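PDB 2PO1: exosome complex component Rrp42 from Pyrococcus abyssi, which is probably a non-catalytic RNase PH-family subunit of the archaeal RNA-degrading exosome that contributes to structuring the active site of its partner Rrp41. Local coordinates for residues 201-204 with 205-208; 266-269 with 270-274. All coordinates share one frame; numbering follows the deposited sequence.

Interaction 1: residues 201-204 with 205-208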
ATOM      1  N   PHE C 201      34.124  -0.655   4.485  1.00 20.24           N
ATOM      2  CA  PHE C 201      34.992   0.413   5.001  1.00 21.09           C
ATOM      3  C   PHE C 201      34.221   1.715   5.038  1.00 21.37           C
ATOM      4  O   PHE C 201      33.443   1.992   4.122  1.00 23.52           O
ATOM      5  CB  PHE C 201      36.231   0.605   4.093  1.00 20.73           C
ATOM      6  CG  PHE C 201      37.019  -0.660   3.890  1.00 22.49           C
ATOM      7  CD1 PHE C 201      36.540  -1.674   3.046  1.00 23.73           C
ATOM      8  CD2 PHE C 201      38.214  -0.856   4.567  1.00 24.24           C
ATOM      9  CE1 PHE C 201      37.250  -2.872   2.899  1.00 22.81           C
ATOM     10  CE2 PHE C 201      38.929  -2.055   4.410  1.00 25.69           C
ATOM     11  CZ  PHE C 201      38.438  -3.058   3.590  1.00 21.10           C
ATOM     12  N   ALA C 202      34.458   2.526   6.070  1.00 22.70           N
ATOM     13  CA  ALA C 202      33.980   3.911   6.105  1.00 22.61           C
ATOM     14  C   ALA C 202      35.150   4.768   5.697  1.00 23.59           C
ATOM     15  O   ALA C 202      36.242   4.564   6.168  1.00 23.23           O
ATOM     16  CB  ALA C 202      33.543   4.269   7.498  1.00 23.55           C
ATOM     17  N   LYS C 203      34.936   5.693   4.774  1.00 23.25           N
ATOM     18  CA  LYS C 203      35.931   6.701   4.540  1.00 23.75           C
ATOM     19  C   LYS C 203      35.584   7.877   5.439  1.00 24.95           C
ATOM     20  O   LYS C 203      34.469   8.441   5.362  1.00 24.93           O
ATOM     21  CB  LYS C 203      35.942   7.116   3.082  1.00 24.86           C
ATOM     22  CG  LYS C 203      36.827   8.295   2.775  1.00 25.77           C
ATOM     23  CD  LYS C 203      37.163   8.314   1.298  1.00 27.71           C
ATOM     24  CE  LYS C 203      38.081   9.485   0.989  1.00 24.43           C
ATOM     25  NZ  LYS C 203      38.432   9.419  -0.457  1.00 27.51           N
ATOM     26  N   ILE C 204      36.522   8.216   6.316  1.00 26.63           N
ATOM     27  CA  ILE C 204      36.416   9.382   7.210  1.00 27.69           C
ATOM     28  C   ILE C 204      37.612  10.282   6.949  1.00 29.34           C
ATOM     29  O   ILE C 204      38.749   9.920   7.252  1.00 30.44           O
ATOM     30  CB  ILE C 204      36.374   8.940   8.676  1.00 27.20           C
ATOM     31  CG1 ILE C 204      35.299   7.858   8.851  1.00 25.91           C
ATOM     32  CG2 ILE C 204      36.191  10.145   9.601  1.00 30.02           C
ATOM     33  CD1 ILE C 204      35.196   7.253  10.272  1.00 26.03           C
ATOM     34  N   GLY C 205      37.354  11.441   6.353  1.00 29.66           N
ATOM     35  CA  GLY C 205      38.423  12.251   5.798  1.00 32.14           C
ATOM     36  C   GLY C 205      39.187  11.436   4.766  1.00 33.24           C
ATOM     37  O   GLY C 205      38.600  10.900   3.824  1.00 32.89           O
ATOM     38  N   ASN C 206      40.495  11.317   4.942  1.00 34.30           N
ATOM     39  CA  ASN C 206      41.310  10.602   3.973  1.00 35.42           C
ATOM     40  C   ASN C 206      41.670   9.211   4.440  1.00 33.50           C
ATOM     41  O   ASN C 206      42.627   8.611   3.975  1.00 33.34           O
ATOM     42  CB  ASN C 206      42.544  11.418   3.609  1.00 37.59           C
ATOM     43  CG  ASN C 206      42.214  12.524   2.628  1.00 41.82           C
ATOM     44  OD1 ASN C 206      41.174  12.486   1.951  1.00 44.26           O
ATOM     45  ND2 ASN C 206      43.084  13.524   2.552  1.00 47.80           N
ATOM     46  N   ILE C 207      40.869   8.697   5.345  1.00 31.44           N
ATOM     47  CA  ILE C 207      41.189   7.455   6.001  1.00 32.03           C
ATOM     48  C   ILE C 207      40.018   6.484   5.873  1.00 29.98           C
ATOM     49  O   ILE C 207      38.863   6.838   6.172  1.00 28.57           O
ATOM     50  CB  ILE C 207      41.468   7.724   7.491  1.00 32.43           C
ATOM     51  CG1 ILE C 207      42.837   8.358   7.670  1.00 35.50           C
ATOM     52  CG2 ILE C 207      41.450   6.444   8.245  1.00 32.82           C
ATOM     53  CD1 ILE C 207      42.957   9.129   8.958  1.00 39.06           C
ATOM     54  N   LEU C 208      40.312   5.252   5.444  1.00 29.15           N
ATOM     55  CA  LEU C 208      39.331   4.173   5.494  1.00 27.11           C
ATOM     56  C   LEU C 208      39.550   3.301   6.690  1.00 26.55           C
ATOM     57  O   LEU C 208      40.666   2.924   7.017  1.00 27.70           O
ATOM     58  CB  LEU C 208      39.335   3.278   4.255  1.00 26.34           C
ATOM     59  CG  LEU C 208      39.361   3.799   2.816  1.00 30.88           C
ATOM     60  CD1 LEU C 208      38.713   2.842   1.903  1.00 25.84           C
ATOM     61  CD2 LEU C 208      38.768   5.177   2.604  1.00 26.71           C
TER
HETATM   62  O   HOH W   1      41.219  10.802  -0.352  1.00 44.24           O

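Interaction 2: residues 266-269 with 270-274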
ATOM      1  N   LYS C 266      36.838 -18.037   8.267  1.00 29.58           N
ATOM      2  CA  LYS C 266      37.220 -18.957   9.323  1.00 31.48           C
ATOM      3  C   LYS C 266      36.253 -18.965  10.540  1.00 31.27           C
ATOM      4  O   LYS C 266      35.946 -20.023  11.074  1.00 31.06           O
ATOM      5  CB  LYS C 266      38.644 -18.691   9.765  1.00 34.93           C
ATOM      6  CG  LYS C 266      39.646 -18.899   8.672  1.00 37.72           C
ATOM      7  CD  LYS C 266      41.069 -18.853   9.258  1.00 43.66           C
ATOM      8  CE  LYS C 266      42.113 -18.662   8.172  1.00 47.37           C
ATOM      9  NZ  LYS C 266      42.025 -19.721   7.139  1.00 49.93           N
ATOM     10  N   LEU C 267      35.768 -17.796  10.964  1.00 29.45           N
ATOM     11  CA  LEU C 267      34.830 -17.732  12.085  1.00 29.23           C
ATOM     12  C   LEU C 267      33.472 -18.324  11.722  1.00 27.46           C
ATOM     13  O   LEU C 267      32.880 -19.045  12.517  1.00 27.00           O
ATOM     14  CB  LEU C 267      34.621 -16.289  12.537  1.00 27.88           C
ATOM     15  CG  LEU C 267      35.879 -15.685  13.114  1.00 28.61           C
ATOM     16  CD1 LEU C 267      35.756 -14.138  13.284  1.00 25.61           C
ATOM     17  CD2 LEU C 267      36.289 -16.400  14.442  1.00 31.19           C
ATOM     18  N   ILE C 268      32.992 -17.983  10.527  1.00 26.09           N
ATOM     19  CA  ILE C 268      31.820 -18.605   9.969  1.00 25.94           C
ATOM     20  C   ILE C 268      31.917 -20.121   9.912  1.00 28.19           C
ATOM     21  O   ILE C 268      31.013 -20.786  10.369  1.00 28.99           O
ATOM     22  CB  ILE C 268      31.482 -18.069   8.558  1.00 25.40           C
ATOM     23  CG1 ILE C 268      31.151 -16.559   8.619  1.00 21.29           C
ATOM     24  CG2 ILE C 268      30.346 -18.890   7.962  1.00 23.57           C
ATOM     25  CD1 ILE C 268      31.109 -15.884   7.180  1.00 23.77           C
ATOM     26  N   LEU C 269      33.002 -20.672   9.367  1.00 29.31           N
ATOM     27  CA  LEU C 269      33.064 -22.113   9.207  1.00 31.86           C
ATOM     28  C   LEU C 269      33.044 -22.760  10.602  1.00 33.05           C
ATOM     29  O   LEU C 269      32.408 -23.782  10.801  1.00 33.29           O
ATOM     30  CB  LEU C 269      34.334 -22.539   8.454  1.00 33.16           C
ATOM     31  CG  LEU C 269      34.264 -22.853   6.956  1.00 35.20           C
ATOM     32  CD1 LEU C 269      32.826 -23.032   6.510  1.00 36.46           C
ATOM     33  CD2 LEU C 269      34.975 -21.783   6.160  1.00 36.42           C
ATOM     34  N   GLU C 270      33.728 -22.112  11.553  1.00 33.52           N
ATOM     35  CA  GLU C 270      33.862 -22.572  12.945  1.00 34.99           C
ATOM     36  C   GLU C 270      32.465 -22.612  13.600  1.00 32.26           C
ATOM     37  O   GLU C 270      32.061 -23.597  14.195  1.00 32.96           O
ATOM     38  CB  GLU C 270      34.784 -21.580  13.654  1.00 35.17           C
ATOM     39  CG  GLU C 270      35.172 -21.888  15.092  1.00 40.19           C
ATOM     40  CD  GLU C 270      36.447 -21.120  15.563  1.00 41.41           C
ATOM     41  OE1 GLU C 270      37.058 -21.578  16.553  1.00 46.15           O
ATOM     42  OE2 GLU C 270      36.847 -20.073  14.954  1.00 42.62           O
ATOM     43  N   ALA C 271      31.720 -21.541  13.455  1.00 29.62           N
ATOM     44  CA  ALA C 271      30.349 -21.462  14.010  1.00 28.32           C
ATOM     45  C   ALA C 271      29.497 -22.519  13.377  1.00 27.93           C
ATOM     46  O   ALA C 271      28.718 -23.185  14.049  1.00 28.66           O
ATOM     47  CB  ALA C 271      29.744 -20.110  13.742  1.00 25.74           C
ATOM     48  N   VAL C 272      29.638 -22.650  12.069  1.00 28.12           N
ATOM     49  CA  VAL C 272      28.822 -23.594  11.298  1.00 27.99           C
ATOM     50  C   VAL C 272      29.122 -25.002  11.804  1.00 30.85           C
ATOM     51  O   VAL C 272      28.219 -25.749  12.149  1.00 32.18           O
ATOM     52  CB  VAL C 272      29.101 -23.472   9.824  1.00 26.99           C
ATOM     53  CG1 VAL C 272      28.598 -24.723   9.072  1.00 28.35           C
ATOM     54  CG2 VAL C 272      28.429 -22.175   9.275  1.00 22.04           C
ATOM     55  N   GLU C 273      30.410 -25.332  11.887  1.00 32.61           N
ATOM     56  CA  GLU C 273      30.841 -26.586  12.416  1.00 35.65           C
ATOM     57  C   GLU C 273      30.476 -26.821  13.866  1.00 37.20           C
ATOM     58  O   GLU C 273      30.185 -27.938  14.247  1.00 37.72           O
ATOM     59  CB  GLU C 273      32.342 -26.697  12.233  1.00 37.64           C
ATOM     60  CG  GLU C 273      32.676 -27.010  10.796  1.00 40.19           C
ATOM     61  CD  GLU C 273      31.849 -28.187  10.271  1.00 44.48           C
ATOM     62  OE1 GLU C 273      32.172 -29.332  10.666  1.00 46.03           O
ATOM     63  OE2 GLU C 273      30.867 -27.939   9.494  1.00 43.85           O
ATOM     64  N   LYS C 274      30.518 -25.778  14.687  1.00 38.06           N
ATOM     65  CA  LYS C 274      30.172 -25.944  16.112  1.00 40.73           C
ATOM     66  C   LYS C 274      28.721 -26.409  16.289  1.00 40.03           C
ATOM     67  O   LYS C 274      28.441 -27.241  17.169  1.00 41.29           O
ATOM     68  CB  LYS C 274      30.416 -24.659  16.925  1.00 39.55           C
ATOM     69  CG  LYS C 274      30.130 -24.835  18.414  1.00 43.00           C
ATOM     70  CD  LYS C 274      30.161 -23.514  19.173  1.00 43.54           C
ATOM     71  CE  LYS C 274      30.097 -23.745  20.700  1.00 46.98           C
ATOM     72  NZ  LYS C 274      30.303 -22.485  21.492  1.00 46.30           N
TER

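Interaction 1: residues 201-204 with 205-208
I204 and I207 close a beta hairpin with a two-residue loop: I204 N gives a nearly straight bond of 2.7 Å to I207 O (168° at the hydrogen), and I207 N returns a more bent one of 3.1 Å to I204 O, reaching that carbonyl from above its plane. The hairpin joins strands 197-204 and 207-210, the latter at the edge, within this chain, of a four-stranded antiparallel sheet. G205 and N206 occupy the corners of the type II' turn, and the positive phi of G205 (58°) suits a glycine. The next pair, K203 with L208, is non-hydrogen-bonded, and here CA-H...O contacts link the strands, L208 CA lying 3.2 Å from A202 O. K203 and L208 send their side chains to the same face of the sheet, where the leucine methyl CD2 presses on the lysine, 3.5 Å from K203 CB and tighter than usual van der Waals contact. With CG anti to the backbone N (chi1 172°) and the chain extended beyond it, K203 runs over the turn, its CE 3.2 Å from G205 O. The other leucine methyl, CD1, packs 4.0 Å from F201 CB. At the lysine's end, NZ donates to a water 3.1 Å away, and that water donates to N206 OD1; the same NZ makes a salt bridge with E249 and a hydrogen bond to A244 O. A methionine in place of K203 would probably leave the E249 carboxylate without its cationic mate and break the water link to N206. The ammonium of K203 is thus supplied with a carboxylate, a carbonyl and a water, while its aliphatic stem packs on leucine, so one residue ties the hairpin end to the helix 247-275.

Interaction 2: residues 266-269 with 270-274
E270 places CG anti to its own nitrogen (chi1 -176°) and stays extended, while L267 has CG anti to its carbonyl carbon (chi1 -66°); the two side chains therefore lie alongside each other, pointing the same way, with L267 CD2 3.8 Å from E270 OE2. This is a methyl grazing a carboxylate oxygen. I268 and V272, four residues apart, meet through a single methyl each, CG2 to CG2 at 4.0 Å. V272 CG2 also comes within 3.1 Å of I268 O, the carbonyl that accepts V272 N at 2.9 Å. Four i to i+4 bonds cross from 266-269 to 270-273, the shortest of them from E273 N to L269 O (2.8 Å). E273 CG, anti to its carbonyl carbon, lies 3.2 Å from L269 O; the chain then bends at chi2, and the carboxylate forms a salt bridge with K276 further along. The helix is amphipathic: K266, E270 and E273 are exposed, whereas I268 and V272 are buried. I268 packs on I158, I161 and L165 of helix 152-166, and V272 joins it on L165. Beside them, I41 of strand 39-43 receives L267, I268 and A271, so the C-terminal helix packs against both elements.

Overall arrangement
Helix 247-275 connects the two contacts. Interaction 1 meets its early part, through the salt bridge of K203 with E249 and the packing of F201 on A253 and T256; interaction 2 belongs to its last turns, which lie on helix 152-166 and strand 39-43. Their centres are 30 Å apart and their nearest atoms about 15 Å, so they are not in contact. Neither approaches the bound nucleic acid, whose nearest atoms are about 20 Å from 201-208 and about 21 Å from 266-274. Each has a bound MPD, probably from the crystallisation liquor, about 4 Å from a leucine side chain, L208 in one and L269 in the other.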